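Local coordinates for putative fusidic acid resistance protein (Staphylococcus aureus, PDB 2YB5), which confers resistance to fusidic acid, probably by binding elongation factor G and helping to clear it from drug-stalled ribosomes, at residues K11-K14 with V15-L18. Sequence-based numbering, arbitrary orientation.
Sequences KFVK and VKQL
Val13 and Gln17 meet one turn apart on the alpha-helix 9-27, part of the helical N-terminal region of this FusB-type protein, on the side facing the zinc-finger region. Four i to i+4 backbone bonds run through these two turns; Gln17 N to Val13 O, at 2.9 Å, is nearly straight (168° at the hydrogen). Gln17 CG lies beyond that oxygen, off to one side of the C=O direction, 3.4 Å from Val13 O; it stands opposite its own carbonyl carbon and beside the backbone N (chi1 -73°), which turns the chain back toward Val13, and the extended remainder brings OE1 to CG1 of Val13. Gln17 NE2 is hydrogen-bonded to Asp202 OD2, tying the helix to the segment that follows the zinc ligand Cys197; Lys16 NZ adds a weak bond to Gln199 O. The tight side is apolar: Phe12 packs on Leu80 and Ile84, Val15 touches Ile48 and Leu77, and Leu18 leans on Ile45 of helix 35-50. Lys11 and Lys14, partly exposed, are the looser side. Lys14 bends at chi2 (72°) and crosses Gln17 at about a right angle, its CD 4.2 Å from Gln17 NE2. Between the two sides, Leu18 CD1 comes within 4.1 Å of Lys14 CG.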
loop_
_atom_site.group_PDB
_atom_site.type_symbol
_atom_site.label_atom_id
_atom_site.label_comp_id
_atom_site.label_asym_id
_atom_site.label_seq_id
_atom_site.Cartn_x
_atom_site.Cartn_y
_atom_site.Cartn_z
ATOM N N LYS A 11 -2.625 -2.947 -5.710
ATOM C CA LYS A 11 -2.714 -2.920 -7.178
ATOM C C LYS A 11 -3.198 -1.572 -7.683
ATOM O O LYS A 11 -2.755 -1.115 -8.743
ATOM C CB LYS A 11 -3.621 -4.030 -7.726
ATOM C CG LYS A 11 -3.041 -5.437 -7.585
ATOM C CD LYS A 11 -1.962 -5.708 -8.631
ATOM C CE LYS A 11 -1.331 -7.095 -8.493
ATOM N NZ LYS A 11 -0.401 -7.388 -9.646
ATOM N N PHE A 12 -4.092 -0.933 -6.934
ATOM C CA PHE A 12 -4.542 0.403 -7.286
ATOM C C PHE A 12 -3.410 1.427 -7.176
ATOM O O PHE A 12 -3.326 2.356 -7.975
ATOM C CB PHE A 12 -5.738 0.837 -6.430
ATOM C CG PHE A 12 -6.221 2.228 -6.746
ATOM C CD1 PHE A 12 -7.135 2.441 -7.763
ATOM C CD2 PHE A 12 -5.735 3.326 -6.043
ATOM C CE1 PHE A 12 -7.583 3.726 -8.066
ATOM C CE2 PHE A 12 -6.164 4.615 -6.353
ATOM C CZ PHE A 12 -7.092 4.814 -7.362
ATOM N N VAL A 13 -2.545 1.251 -6.186
ATOM C CA VAL A 13 -1.399 2.132 -6.020
ATOM C C VAL A 13 -0.473 1.976 -7.215
ATOM O O VAL A 13 0.019 2.975 -7.759
ATOM C CB VAL A 13 -0.665 1.864 -4.698
ATOM C CG1 VAL A 13 0.596 2.710 -4.596
ATOM C CG2 VAL A 13 -1.601 2.159 -3.528
ATOM N N LYS A 14 -0.289 0.734 -7.661
ATOM C CA LYS A 14 0.518 0.467 -8.861
ATOM C C LYS A 14 -0.125 1.105 -10.109
ATOM O O LYS A 14 0.565 1.802 -10.850
ATOM C CB LYS A 14 0.736 -1.039 -9.054
ATOM C CG LYS A 14 1.635 -1.416 -10.214
ATOM C CD LYS A 14 3.084 -1.092 -9.941
ATOM C CE LYS A 14 3.930 -1.414 -11.153
ATOM N NZ LYS A 14 5.389 -1.178 -10.936
ATOM N N VAL A 15 -1.428 0.883 -10.328
ATOM C CA VAL A 15 -2.135 1.503 -11.462
ATOM C C VAL A 15 -1.878 3.020 -11.497
ATOM O O VAL A 15 -1.577 3.587 -12.549
ATOM C CB VAL A 15 -3.672 1.237 -11.454
ATOM C CG1 VAL A 15 -4.374 2.110 -12.478
ATOM C CG2 VAL A 15 -3.998 -0.235 -11.738
ATOM N N LYS A 16 -1.980 3.651 -10.334
ATOM C CA LYS A 16 -1.772 5.087 -10.183
ATOM C C LYS A 16 -0.336 5.474 -10.526
ATOM O O LYS A 16 -0.108 6.407 -11.304
ATOM C CB LYS A 16 -2.133 5.473 -8.746
ATOM C CG LYS A 16 -1.878 6.914 -8.333
ATOM C CD LYS A 16 -2.171 7.101 -6.843
ATOM C CE LYS A 16 -1.065 6.483 -5.964
ATOM N NZ LYS A 16 -1.393 6.424 -4.489
ATOM N N GLN A 17 0.630 4.743 -9.978
ATOM C CA GLN A 17 2.038 4.938 -10.330
ATOM C C GLN A 17 2.289 4.804 -11.841
ATOM O O GLN A 17 3.128 5.519 -12.400
ATOM C CB GLN A 17 2.948 3.978 -9.551
ATOM C CG GLN A 17 3.102 4.337 -8.064
ATOM C CD GLN A 17 3.856 3.288 -7.252
ATOM O OE1 GLN A 17 3.920 3.377 -6.023
ATOM N NE2 GLN A 17 4.433 2.296 -7.930
ATOM N N LEU A 18 1.573 3.894 -12.500
ATOM C CA LEU A 18 1.736 3.711 -13.948
ATOM C C LEU A 18 1.143 4.885 -14.732
ATOM O O LEU A 18 1.727 5.332 -15.722
ATOM C CB LEU A 18 1.124 2.393 -14.411
ATOM C CG LEU A 18 1.809 1.121 -13.893
ATOM C CD1 LEU A 18 0.853 -0.059 -13.980
ATOM C CD2 LEU A 18 3.102 0.833 -14.639
#